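Local coordinates for E3 SUMO-protein ligase SIZ2 (Saccharomyces cerevisiae, PDB 6U75) that acts as a SUMO E3 ligase, promoting attachment of SUMO to target proteins that may include septins, and may take part in chromosome maintenance, at residues I63-V67 against G68-I72; T161-I164 against K165-N169; A198-D201 against Q202-H205; A211-F214 against L215-Q218; E259-V262 against D263-K267. All coordinates share one frame; numbering follows the deposited sequence.

Overall arrangement
Along the chain the five contacts follow in series; none nests inside or crosses another. Contact 1 folds back the loop between strands 50-58 and 79-82 of the PINIT domain, about 30 Å from contact 2 at the nearest atoms. Contact 2 joins successive turns of helix 157-168. In the SP-RING zinc finger, contact 3 closes the turn leading from strand 197-199 into the zinc site, and contact 4 runs along helix 211-218; the two meet where A198 CB lies 3.9 Å from A211 CB. Contact 5 closes the hairpin of strands 257-260 and 266-268. Helix 157-168 joins contacts 3 and 5: Y163 reaches K204 of contact 3, while I164 and L168 pack on contact 5.

Contact 1: I63-V67 against G68-I72; sequences IYETV and GHEAI
The carboxylates of E65 and E70 meet with their planes 79° apart, OE2 of E65 lying 3.4 Å from OE2 of E70. The H69 ring stands apart from this pair. E70 folds back over the turn because its CG sits beside the backbone N and the chain then turns about CB-CG (chi2 91°). That rotation brings E70 OE2 to 3.0 Å from T66 O and E70 OE1 to 2.9 Å from V67 O, acceptors all, so none of these pairs is a hydrogen bond. E65 is held from elsewhere, by the hydroxyls of S59 and S131. This is a surface turn in the loop between strands 50-58 and 79-82 of the PINIT domain, with V67 and E70 touching strand 130-139. Trimming E70 to an alanine would probably leave a gap between E65 and the T66 and V67 carbonyls. So many oxygens close to E70, the E65 carboxylate among them, would be expected to disfavour a charge there, though its placement is doubtful at this resolution.

Contact 2: T161-I164 against K165-N169; sequences TAYI and KRTLN
Main-chain bonds between T161-I164 and K165-N169 form the polar frame, each amide reaching the carbonyl four residues back. The straightest, L168 N to I164 O, spans 2.9 Å at 173°; K165 N to T161 O and R166 N to A162 O have the same pattern. The bond from T167 N to Y163 O is more bent, at 137°, and a weak second one runs to I164 O. The T167 hydroxyl joins the same two carbonyls: OG1 lies 2.9 Å from Y163 O and equally near I164 O, and which of them receives its proton is unsettled. With OG1 turned in between the backbone N and the carbonyl carbon (chi1 57°), T167 sends its methyl the other way, out over the Y163 ring. CG2 stands 3.3 Å above the plane of that ring, over its centre, a CH-pi contact. R166 approaches Y163 too, NH2 being 3.6 Å from CD1, but obliquely. On another side of the helix I164 and L168 lie side by side, I164 CG2 being 3.8 Å from L168 CD1. I164 also packs on F243 of helix 242-249, and Y163 rests on K204 and I206 of the zinc-binding loop, its OH probably bonded to K204 O. These are the last turns of an amphipathic alpha-helix, 157-168, seated between the zinc site of the SP-RING and the C-terminal hairpin.

Contact 3: A198-D201 against Q202-H205; sequences AKTD and QCKH. With ZN (zinc ion), chain C.
K199 reaches H205 because its CG lies between the backbone N and the carbonyl carbon (chi1 65°) and the chain beyond is fully extended, so that NZ gives a hydrogen bond to H205 O (2.9 Å). H205 has a similar first torsion, 54°, which swings its imidazole round so that NE2 binds the zinc ion at 2.0 Å. C203 SG, set beside the backbone N, takes a second coordination position at 2.3 Å from the zinc ion; C226 and C229 complete the site. Between lysine and ligands the chain makes a type I beta turn, T200 to C203, closed by C203 N to T200 O at 3.0 Å, the donor above the carbonyl plane. Shortening K199 to an alanine is likely to leave the H205 carbonyl without this donor and the zinc-binding loop less firmly tied to the strand. That strand, 197-199, is the middle one of three: A198 bonds through its backbone to F209 on strand 209-210, K199 to K239 on strand 239-240, and D201 makes a salt bridge with K239.

Contact 4: A211-F214 against L215-Q218; sequences ALWF and LHSQ
F214 and Q218 make the tight side of this helix, W213 and H216 the loose one. F214 CG is turned anti to the backbone N (chi1 176°), which sends the ring out from the helix toward the domain core, with Q218 folding against one face. Q218 CG sits 3.6 Å above that face, offset toward the rim, a CH-pi contact. The same ring meets F209 and W224 and is packed on P227, I233 and L238, in the core of the SP-RING, its side chain about 9 Å from the zinc ion. L215 fills the buried face next to it: its CG lies 3.3 Å from A211 O, and its side chain packs on P142, L145 and I149 of helix 142-150. Across the helix, W213 and H216 point the same way side by side and merely brush, CZ3 of W213 being 4.1 Å from CD2 of H216. The rings meet obliquely, their planes 79° apart. Both are exposed and touch a crystal neighbour, so the lattice may influence their positions. Beneath both sides, regular main-chain bonds pair the amides of L215 to Q218 with the carbonyls of A211 to F214, while W213 N is bonded to D210 OD2. The helix thus has two unlike faces: an apolar one packed against the SP-RING core and helix 142-150, and an aromatic, partly polar one turned to solvent.

Contact 5: E259-V262 against D263-K267; sequences EISV and DGSWK
E259 and K267 face each other as an antiparallel hydrogen-bonded pair. E259 N gives a nearly straight bond to K267 O (2.9 Å, 177°), and K267 N returns one to E259 O, in the carbonyl plane. Their side chains leave the sheet on the same face, yet E259 OE1 stays 5.9 Å from K267 NZ, too far for a salt bridge. E259 O has further company: the CA of W266 makes a CA-H...O contact with it, and a water donates to it. This is a beta hairpin, strands 257-260 and 266-268 joined through a type I turn from S261 to G264, whose closing bond runs from G264 N to S261 O at 3.2 Å. G264 takes a positive phi, 85°, at which a side chain would jam against the preceding carbonyl. D263, the third main contributor, turns its carboxylate back over the turn, bringing OD1 3.2 Å from S261 OG. The S261 hydroxyl also touches the water and receives a weak bond from S265 OG, but where its own proton goes is unsettled. On the face opposite E259 and K267, I260 CD1 meets W266 CB at 3.5 Å; I260 packs on F243 and W266 on I247, both of helix 242-249.

Contact 1: I63-V67 against G68-I72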
loop_
_atom_site.group_PDB
_atom_site.type_symbol
_atom_site.label_atom_id
_atom_site.label_comp_id
_atom_site.label_asym_id
_atom_site.label_seq_id
_atom_site.Cartn_x
_atom_site.Cartn_y
_atom_site.Cartn_z
ATOM N N ILE A 63 -8.272 -17.374 20.256
ATOM C CA ILE A 63 -7.248 -18.104 19.520
ATOM C C ILE A 63 -5.919 -17.372 19.651
ATOM O O ILE A 63 -5.860 -16.198 20.019
ATOM C CB ILE A 63 -7.612 -18.278 18.028
ATOM C CG1 ILE A 63 -7.645 -16.920 17.322
ATOM C CG2 ILE A 63 -8.950 -18.987 17.898
ATOM C CD1 ILE A 63 -8.142 -16.983 15.892
ATOM N N TYR A 64 -4.845 -18.093 19.342
ATOM C CA TYR A 64 -3.509 -17.516 19.376
ATOM C C TYR A 64 -3.303 -16.591 18.182
ATOM O O TYR A 64 -3.761 -16.873 17.072
ATOM C CB TYR A 64 -2.461 -18.629 19.375
ATOM C CG TYR A 64 -1.031 -18.145 19.399
ATOM C CD1 TYR A 64 -0.406 -17.821 20.596
ATOM C CD2 TYR A 64 -0.300 -18.023 18.227
ATOM C CE1 TYR A 64 0.900 -17.380 20.623
ATOM C CE2 TYR A 64 1.008 -17.584 18.244
ATOM C CZ TYR A 64 1.603 -17.264 19.443
ATOM O OH TYR A 64 2.908 -16.825 19.461
ATOM N N GLU A 65 -2.613 -15.477 18.419
ATOM C CA GLU A 65 -2.326 -14.508 17.372
ATOM C C GLU A 65 -0.883 -14.044 17.498
ATOM O O GLU A 65 -0.331 -13.970 18.600
ATOM C CB GLU A 65 -3.271 -13.297 17.435
ATOM C CG GLU A 65 -3.086 -12.412 18.663
ATOM C CD GLU A 65 -3.895 -11.128 18.583
ATOM O OE1 GLU A 65 -5.096 -11.156 18.922
ATOM O OE2 GLU A 65 -3.328 -10.095 18.167
ATOM N N THR A 66 -0.282 -13.721 16.358
ATOM C CA THR A 66 1.091 -13.246 16.316
ATOM C C THR A 66 1.135 -11.720 16.382
ATOM O O THR A 66 0.117 -11.033 16.279
ATOM C CB THR A 66 1.791 -13.753 15.055
ATOM O OG1 THR A 66 0.873 -13.735 13.955
ATOM C CG2 THR A 66 2.306 -15.170 15.262
ATOM N N VAL A 67 2.349 -11.191 16.554
ATOM C CA VAL A 67 2.509 -9.767 16.831
ATOM C C VAL A 67 2.207 -8.917 15.603
ATOM O O VAL A 67 1.758 -7.772 15.733
ATOM C CB VAL A 67 3.928 -9.485 17.365
ATOM C CG1 VAL A 67 4.104 -10.092 18.747
ATOM C CG2 VAL A 67 4.987 -10.018 16.404
ATOM N N GLY A 68 2.437 -9.447 14.405
ATOM C CA GLY A 68 2.328 -8.642 13.203
ATOM C C GLY A 68 1.294 -9.123 12.206
ATOM O O GLY A 68 0.830 -8.344 11.370
ATOM N N HIS A 69 0.905 -10.397 12.294
ATOM C CA HIS A 69 0.035 -10.991 11.284
ATOM C C HIS A 69 -1.284 -10.245 11.103
ATOM O O HIS A 69 -1.980 -10.491 10.112
ATOM C CB HIS A 69 -0.252 -12.451 11.641
ATOM C CG HIS A 69 -1.159 -13.141 10.670
ATOM N ND1 HIS A 69 -1.090 -12.928 9.310
ATOM C CD2 HIS A 69 -2.157 -14.036 10.861
ATOM C CE1 HIS A 69 -2.005 -13.664 8.705
ATOM N NE2 HIS A 69 -2.666 -14.347 9.623
ATOM N N GLU A 70 -1.641 -9.341 12.012
ATOM C CA GLU A 70 -2.927 -8.663 11.917
ATOM C C GLU A 70 -2.898 -7.613 10.813
ATOM O O GLU A 70 -1.939 -6.846 10.688
ATOM C CB GLU A 70 -3.289 -7.997 13.247
ATOM C CG GLU A 70 -2.852 -8.754 14.494
ATOM C CD GLU A 70 -1.467 -8.350 14.968
ATOM O OE1 GLU A 70 -0.615 -8.029 14.112
ATOM O OE2 GLU A 70 -1.234 -8.344 16.194
ATOM N N ALA A 71 -3.958 -7.582 10.008
ATOM C CA ALA A 71 -4.120 -6.507 9.038
ATOM C C ALA A 71 -4.306 -5.182 9.766
ATOM O O ALA A 71 -4.929 -5.122 10.830
ATOM C CB ALA A 71 -5.314 -6.786 8.126
ATOM N N ILE A 72 -3.762 -4.112 9.191
ATOM C CA ILE A 72 -3.751 -2.819 9.871
ATOM C C ILE A 72 -5.187 -2.321 9.989
ATOM O O ILE A 72 -5.837 -2.016 8.985
ATOM C CB ILE A 72 -2.864 -1.804 9.144
ATOM C CG1 ILE A 72 -1.397 -2.218 9.272
ATOM C CG2 ILE A 72 -3.092 -0.401 9.712
ATOM C CD1 ILE A 72 -0.417 -1.277 8.608
#

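Contact 2: T161-I164 against K165-N169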
loop_
_atom_site.group_PDB
_atom_site.type_symbol
_atom_site.label_atom_id
_atom_site.label_comp_id
_atom_site.label_asym_id
_atom_site.label_seq_id
_atom_site.Cartn_x
_atom_site.Cartn_y
_atom_site.Cartn_z
ATOM N N THR A 161 -0.533 -10.567 -27.847
ATOM C CA THR A 161 -1.102 -10.824 -29.167
ATOM C C THR A 161 -1.921 -12.110 -29.169
ATOM O O THR A 161 -3.013 -12.163 -29.751
ATOM C CB THR A 161 0.005 -10.894 -30.218
ATOM O OG1 THR A 161 1.058 -11.748 -29.752
ATOM C CG2 THR A 161 0.563 -9.507 -30.506
ATOM N N ALA A 162 -1.406 -13.160 -28.523
ATOM C CA ALA A 162 -2.155 -14.408 -28.433
ATOM C C ALA A 162 -3.472 -14.203 -27.699
ATOM O O ALA A 162 -4.511 -14.733 -28.111
ATOM C CB ALA A 162 -1.311 -15.474 -27.734
ATOM N N TYR A 163 -3.449 -13.435 -26.609
ATOM C CA TYR A 163 -4.679 -13.162 -25.872
ATOM C C TYR A 163 -5.675 -12.398 -26.734
ATOM O O TYR A 163 -6.873 -12.702 -26.727
ATOM C CB TYR A 163 -4.362 -12.378 -24.600
ATOM C CG TYR A 163 -5.587 -11.973 -23.814
ATOM C CD1 TYR A 163 -6.186 -12.851 -22.922
ATOM C CD2 TYR A 163 -6.144 -10.708 -23.962
ATOM C CE1 TYR A 163 -7.305 -12.485 -22.201
ATOM C CE2 TYR A 163 -7.263 -10.333 -23.245
ATOM C CZ TYR A 163 -7.840 -11.225 -22.366
ATOM O OH TYR A 163 -8.955 -10.855 -21.650
ATOM N N ILE A 164 -5.201 -11.396 -27.476
ATOM C CA ILE A 164 -6.089 -10.629 -28.347
ATOM C C ILE A 164 -6.736 -11.546 -29.378
ATOM O O ILE A 164 -7.952 -11.496 -29.609
ATOM C CB ILE A 164 -5.315 -9.482 -29.022
ATOM C CG1 ILE A 164 -4.829 -8.476 -27.975
ATOM C CG2 ILE A 164 -6.189 -8.787 -30.060
ATOM C CD1 ILE A 164 -3.728 -7.559 -28.471
ATOM N N LYS A 165 -5.928 -12.400 -30.013
ATOM C CA LYS A 165 -6.463 -13.291 -31.037
ATOM C C LYS A 165 -7.451 -14.286 -30.442
ATOM O O LYS A 165 -8.452 -14.634 -31.080
ATOM C CB LYS A 165 -5.322 -14.026 -31.743
ATOM C CG LYS A 165 -5.787 -14.936 -32.872
ATOM C CD LYS A 165 -4.642 -15.750 -33.448
ATOM C CE LYS A 165 -5.146 -16.755 -34.470
ATOM N NZ LYS A 165 -4.055 -17.633 -34.974
ATOM N N ARG A 166 -7.187 -14.763 -29.224
ATOM C CA ARG A 166 -8.086 -15.730 -28.607
ATOM C C ARG A 166 -9.378 -15.076 -28.138
ATOM O O ARG A 166 -10.425 -15.732 -28.095
ATOM C CB ARG A 166 -7.389 -16.422 -27.433
ATOM C CG ARG A 166 -8.171 -17.591 -26.848
ATOM C CD ARG A 166 -7.392 -18.327 -25.762
ATOM N NE ARG A 166 -7.522 -17.691 -24.452
ATOM C CZ ARG A 166 -6.641 -16.846 -23.920
ATOM N NH1 ARG A 166 -5.534 -16.515 -24.573
ATOM N NH2 ARG A 166 -6.870 -16.331 -22.719
ATOM N N THR A 167 -9.330 -13.787 -27.796
ATOM C CA THR A 167 -10.505 -13.120 -27.252
ATOM C C THR A 167 -11.412 -12.593 -28.357
ATOM O O THR A 167 -12.612 -12.887 -28.373
ATOM C CB THR A 167 -10.082 -11.978 -26.326
ATOM O OG1 THR A 167 -9.242 -11.065 -27.042
ATOM C CG2 THR A 167 -9.330 -12.516 -25.120
ATOM N N LEU A 168 -10.858 -11.816 -29.293
ATOM C CA LEU A 168 -11.702 -11.150 -30.280
ATOM C C LEU A 168 -12.532 -12.125 -31.107
ATOM O O LEU A 168 -13.474 -11.691 -31.779
ATOM C CB LEU A 168 -10.854 -10.276 -31.208
ATOM C CG LEU A 168 -10.317 -8.974 -30.602
ATOM C CD1 LEU A 168 -9.598 -8.146 -31.655
ATOM C CD2 LEU A 168 -11.427 -8.152 -29.954
ATOM N N ASN A 169 -12.215 -13.421 -31.079
ATOM C CA ASN A 169 -13.090 -14.443 -31.653
ATOM C C ASN A 169 -14.199 -14.747 -30.642
ATOM O O ASN A 169 -14.248 -15.801 -30.004
ATOM C CB ASN A 169 -12.297 -15.690 -32.016
ATOM C CG ASN A 169 -11.300 -15.443 -33.132
ATOM O OD1 ASN A 169 -11.513 -14.588 -33.991
ATOM N ND2 ASN A 169 -10.204 -16.196 -33.123
#

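Contact 3: A198-D201 against Q202-H205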
loop_
_atom_site.group_PDB
_atom_site.type_symbol
_atom_site.label_atom_id
_atom_site.label_comp_id
_atom_site.label_asym_id
_atom_site.label_seq_id
_atom_site.Cartn_x
_atom_site.Cartn_y
_atom_site.Cartn_z
ATOM N N ALA A 198 1.643 -1.143 -16.586
ATOM C CA ALA A 198 1.822 -2.386 -15.852
ATOM C C ALA A 198 0.476 -3.036 -15.577
ATOM O O ALA A 198 -0.583 -2.417 -15.703
ATOM C CB ALA A 198 2.560 -2.152 -14.526
ATOM N N LYS A 199 0.542 -4.311 -15.194
ATOM C CA LYS A 199 -0.625 -5.078 -14.780
ATOM C C LYS A 199 -0.142 -6.392 -14.178
ATOM O O LYS A 199 1.005 -6.481 -13.726
ATOM C CB LYS A 199 -1.573 -5.315 -15.958
ATOM C CG LYS A 199 -1.005 -6.185 -17.067
ATOM C CD LYS A 199 -2.022 -6.391 -18.179
ATOM C CE LYS A 199 -1.574 -7.474 -19.147
ATOM N NZ LYS A 199 -2.568 -7.698 -20.233
ATOM N N THR A 200 -0.994 -7.414 -14.164
ATOM C CA THR A 200 -0.619 -8.721 -13.651
ATOM C C THR A 200 -1.008 -9.795 -14.656
ATOM O O THR A 200 -1.911 -9.612 -15.476
ATOM C CB THR A 200 -1.289 -9.018 -12.300
ATOM O OG1 THR A 200 -2.693 -9.225 -12.492
ATOM C CG2 THR A 200 -1.079 -7.863 -11.332
ATOM N N ASP A 201 -0.301 -10.925 -14.588
ATOM C CA ASP A 201 -0.696 -12.086 -15.373
ATOM C C ASP A 201 -2.069 -12.596 -14.966
ATOM O O ASP A 201 -2.712 -13.312 -15.741
ATOM C CB ASP A 201 0.341 -13.200 -15.223
ATOM C CG ASP A 201 1.690 -12.822 -15.802
ATOM O OD1 ASP A 201 1.720 -12.097 -16.818
ATOM O OD2 ASP A 201 2.720 -13.249 -15.239
ATOM N N GLN A 202 -2.534 -12.236 -13.770
ATOM C CA GLN A 202 -3.854 -12.631 -13.302
ATOM C C GLN A 202 -4.962 -11.763 -13.882
ATOM O O GLN A 202 -6.141 -12.093 -13.710
ATOM C CB GLN A 202 -3.918 -12.566 -11.771
ATOM C CG GLN A 202 -2.595 -12.834 -11.057
ATOM C CD GLN A 202 -1.944 -14.135 -11.486
ATOM O OE1 GLN A 202 -2.547 -15.205 -11.397
ATOM N NE2 GLN A 202 -0.707 -14.047 -11.961
ATOM N N CYS A 203 -4.616 -10.670 -14.558
ATOM C CA CYS A 203 -5.599 -9.735 -15.085
ATOM C C CYS A 203 -6.058 -10.179 -16.467
ATOM O O CYS A 203 -5.235 -10.472 -17.340
ATOM C CB CYS A 203 -5.013 -8.324 -15.151
ATOM S SG CYS A 203 -4.896 -7.498 -13.548
ATOM N N LYS A 204 -7.372 -10.219 -16.659
ATOM C CA LYS A 204 -7.969 -10.650 -17.921
ATOM C C LYS A 204 -8.383 -9.435 -18.751
ATOM O O LYS A 204 -9.553 -9.236 -19.080
ATOM C CB LYS A 204 -9.157 -11.570 -17.651
ATOM C CG LYS A 204 -8.884 -12.650 -16.605
ATOM C CD LYS A 204 -7.842 -13.653 -17.083
ATOM C CE LYS A 204 -7.237 -14.418 -15.917
ATOM N NZ LYS A 204 -6.285 -15.469 -16.372
ATOM N N HIS A 205 -7.392 -8.611 -19.082
ATOM C CA HIS A 205 -7.629 -7.403 -19.862
ATOM C C HIS A 205 -6.297 -6.862 -20.356
ATOM O O HIS A 205 -5.284 -6.964 -19.661
ATOM C CB HIS A 205 -8.364 -6.341 -19.030
ATOM C CG HIS A 205 -7.690 -6.008 -17.734
ATOM N ND1 HIS A 205 -6.495 -5.324 -17.670
ATOM C CD2 HIS A 205 -8.049 -6.258 -16.453
ATOM C CE1 HIS A 205 -6.146 -5.170 -16.404
ATOM N NE2 HIS A 205 -7.072 -5.728 -15.646
HETATM ZN ZN ZN C . -6.737 -6.119 -13.674
#

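Contact 4: A211-F214 against L215-Q218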
loop_
_atom_site.group_PDB
_atom_site.type_symbol
_atom_site.label_atom_id
_atom_site.label_comp_id
_atom_site.label_asym_id
_atom_site.label_seq_id
_atom_site.Cartn_x
_atom_site.Cartn_y
_atom_site.Cartn_z
ATOM N N ALA A 211 2.380 2.146 -13.198
ATOM C CA ALA A 211 2.835 1.502 -11.973
ATOM C C ALA A 211 3.149 2.526 -10.891
ATOM O O ALA A 211 2.837 2.312 -9.713
ATOM C CB ALA A 211 4.064 0.640 -12.262
ATOM N N LEU A 212 3.766 3.647 -11.268
ATOM C CA LEU A 212 4.162 4.635 -10.273
ATOM C C LEU A 212 2.944 5.283 -9.627
ATOM O O LEU A 212 2.901 5.456 -8.404
ATOM C CB LEU A 212 5.062 5.692 -10.912
ATOM C CG LEU A 212 5.663 6.723 -9.955
ATOM C CD1 LEU A 212 6.442 6.036 -8.846
ATOM C CD2 LEU A 212 6.554 7.696 -10.709
ATOM N N TRP A 213 1.938 5.638 -10.428
ATOM C CA TRP A 213 0.726 6.215 -9.859
ATOM C C TRP A 213 -0.045 5.198 -9.030
ATOM O O TRP A 213 -0.651 5.560 -8.015
ATOM C CB TRP A 213 -0.155 6.781 -10.968
ATOM C CG TRP A 213 0.265 8.148 -11.398
ATOM C CD1 TRP A 213 1.019 8.473 -12.487
ATOM C CD2 TRP A 213 -0.041 9.381 -10.739
ATOM N NE1 TRP A 213 1.198 9.834 -12.550
ATOM C CE2 TRP A 213 0.556 10.414 -11.487
ATOM C CE3 TRP A 213 -0.766 9.711 -9.591
ATOM C CZ2 TRP A 213 0.451 11.754 -11.123
ATOM C CZ3 TRP A 213 -0.869 11.041 -9.231
ATOM C CH2 TRP A 213 -0.265 12.047 -9.995
ATOM N N PHE A 214 -0.028 3.926 -9.431
ATOM C CA PHE A 214 -0.655 2.892 -8.615
ATOM C C PHE A 214 0.028 2.787 -7.256
ATOM O O PHE A 214 -0.638 2.732 -6.217
ATOM C CB PHE A 214 -0.611 1.550 -9.345
ATOM C CG PHE A 214 -1.152 0.405 -8.537
ATOM C CD1 PHE A 214 -2.516 0.196 -8.431
ATOM C CD2 PHE A 214 -0.294 -0.466 -7.887
ATOM C CE1 PHE A 214 -3.015 -0.858 -7.690
ATOM C CE2 PHE A 214 -0.787 -1.522 -7.144
ATOM C CZ PHE A 214 -2.149 -1.717 -7.046
ATOM N N LEU A 215 1.363 2.757 -7.246
ATOM C CA LEU A 215 2.088 2.688 -5.981
ATOM C C LEU A 215 1.869 3.939 -5.142
ATOM O O LEU A 215 1.842 3.863 -3.908
ATOM C CB LEU A 215 3.580 2.481 -6.241
ATOM C CG LEU A 215 3.975 1.129 -6.840
ATOM C CD1 LEU A 215 5.430 1.147 -7.278
ATOM C CD2 LEU A 215 3.731 0.006 -5.845
ATOM N N HIS A 216 1.718 5.096 -5.789
ATOM C CA HIS A 216 1.406 6.318 -5.056
ATOM C C HIS A 216 0.030 6.231 -4.409
ATOM O O HIS A 216 -0.148 6.630 -3.253
ATOM C CB HIS A 216 1.486 7.517 -6.001
ATOM C CG HIS A 216 1.060 8.812 -5.381
ATOM N ND1 HIS A 216 1.888 9.560 -4.573
ATOM C CD2 HIS A 216 -0.107 9.497 -5.462
ATOM C CE1 HIS A 216 1.249 10.648 -4.178
ATOM N NE2 HIS A 216 0.038 10.633 -4.704
ATOM N N SER A 217 -0.953 5.706 -5.142
ATOM C CA SER A 217 -2.291 5.532 -4.586
ATOM C C SER A 217 -2.276 4.558 -3.414
ATOM O O SER A 217 -2.868 4.823 -2.361
ATOM C CB SER A 217 -3.243 5.045 -5.679
ATOM O OG SER A 217 -4.486 4.641 -5.133
ATOM N N GLN A 218 -1.600 3.419 -3.580
ATOM C CA GLN A 218 -1.608 2.397 -2.538
ATOM C C GLN A 218 -0.845 2.846 -1.297
ATOM O O GLN A 218 -1.135 2.376 -0.191
ATOM C CB GLN A 218 -1.017 1.095 -3.076
ATOM C CG GLN A 218 -1.804 0.485 -4.224
ATOM C CD GLN A 218 -3.190 0.037 -3.807
ATOM O OE1 GLN A 218 -3.428 -0.285 -2.643
ATOM N NE2 GLN A 218 -4.117 0.016 -4.758
#

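Contact 5: E259-V262 against D263-K267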
loop_
_atom_site.group_PDB
_atom_site.type_symbol
_atom_site.label_atom_id
_atom_site.label_comp_id
_atom_site.label_asym_id
_atom_site.label_seq_id
_atom_site.Cartn_x
_atom_site.Cartn_y
_atom_site.Cartn_z
ATOM N N GLU A 259 -6.777 1.841 -31.863
ATOM C CA GLU A 259 -7.662 0.796 -32.357
ATOM C C GLU A 259 -6.860 -0.478 -32.577
ATOM O O GLU A 259 -5.798 -0.445 -33.207
ATOM C CB GLU A 259 -8.332 1.230 -33.661
ATOM C CG GLU A 259 -9.521 0.378 -34.064
ATOM C CD GLU A 259 -10.004 0.679 -35.469
ATOM O OE1 GLU A 259 -10.199 -0.276 -36.250
ATOM O OE2 GLU A 259 -10.180 1.873 -35.795
ATOM N N ILE A 260 -7.376 -1.596 -32.067
ATOM C CA ILE A 260 -6.717 -2.893 -32.123
ATOM C C ILE A 260 -7.648 -3.865 -32.832
ATOM O O ILE A 260 -8.848 -3.912 -32.532
ATOM C CB ILE A 260 -6.370 -3.411 -30.714
ATOM C CG1 ILE A 260 -5.342 -2.501 -30.036
ATOM C CG2 ILE A 260 -5.866 -4.848 -30.781
ATOM C CD1 ILE A 260 -3.915 -2.792 -30.423
ATOM N N SER A 261 -7.098 -4.637 -33.761
ATOM C CA SER A 261 -7.833 -5.649 -34.502
ATOM C C SER A 261 -7.346 -7.038 -34.094
ATOM O O SER A 261 -6.449 -7.191 -33.259
ATOM C CB SER A 261 -7.678 -5.425 -36.008
ATOM O OG SER A 261 -6.311 -5.382 -36.381
ATOM N N VAL A 262 -7.952 -8.063 -34.699
ATOM C CA VAL A 262 -7.564 -9.438 -34.404
ATOM C C VAL A 262 -6.138 -9.718 -34.852
ATOM O O VAL A 262 -5.515 -10.672 -34.371
ATOM C CB VAL A 262 -8.544 -10.430 -35.065
ATOM C CG1 VAL A 262 -8.251 -11.854 -34.610
ATOM C CG2 VAL A 262 -9.986 -10.052 -34.750
ATOM N N ASP A 263 -5.598 -8.907 -35.762
ATOM C CA ASP A 263 -4.248 -9.122 -36.266
ATOM C C ASP A 263 -3.173 -8.774 -35.248
ATOM O O ASP A 263 -2.015 -9.158 -35.442
ATOM C CB ASP A 263 -4.023 -8.291 -37.532
ATOM C CG ASP A 263 -5.141 -8.451 -38.543
ATOM O OD1 ASP A 263 -6.249 -7.929 -38.293
ATOM O OD2 ASP A 263 -4.913 -9.097 -39.587
ATOM N N GLY A 264 -3.521 -8.067 -34.174
ATOM C CA GLY A 264 -2.540 -7.528 -33.262
ATOM C C GLY A 264 -1.984 -6.182 -33.673
ATOM O O GLY A 264 -1.352 -5.511 -32.847
ATOM N N SER A 265 -2.193 -5.771 -34.923
ATOM C CA SER A 265 -1.787 -4.449 -35.367
ATOM C C SER A 265 -2.622 -3.382 -34.661
ATOM O O SER A 265 -3.665 -3.660 -34.063
ATOM C CB SER A 265 -1.935 -4.327 -36.882
ATOM O OG SER A 265 -3.271 -4.574 -37.283
ATOM N N TRP A 266 -2.152 -2.139 -34.741
ATOM C CA TRP A 266 -2.772 -1.044 -34.012
ATOM C C TRP A 266 -2.720 0.236 -34.832
ATOM O O TRP A 266 -1.729 0.508 -35.516
ATOM C CB TRP A 266 -2.087 -0.836 -32.655
ATOM C CG TRP A 266 -0.605 -0.683 -32.733
ATOM C CD1 TRP A 266 0.323 -1.683 -32.711
ATOM C CD2 TRP A 266 0.126 0.543 -32.830
ATOM N NE1 TRP A 266 1.589 -1.155 -32.792
ATOM C CE2 TRP A 266 1.495 0.210 -32.867
ATOM C CE3 TRP A 266 -0.243 1.889 -32.891
ATOM C CZ2 TRP A 266 2.494 1.174 -32.964
ATOM C CZ3 TRP A 266 0.750 2.843 -32.988
ATOM C CH2 TRP A 266 2.103 2.483 -33.022
ATOM N N LYS A 267 -3.797 1.019 -34.750
ATOM C CA LYS A 267 -3.941 2.251 -35.515
ATOM C C LYS A 267 -4.258 3.404 -34.569
ATOM O O LYS A 267 -5.178 3.287 -33.744
ATOM C CB LYS A 267 -5.056 2.122 -36.562
ATOM C CG LYS A 267 -4.880 0.973 -37.536
ATOM C CD LYS A 267 -6.137 0.766 -38.367
ATOM C CE LYS A 267 -5.914 -0.248 -39.474
ATOM N NZ LYS A 267 -5.151 -1.434 -38.999
HETATM O O HOH W 1 -5.846 -2.435 -35.711
#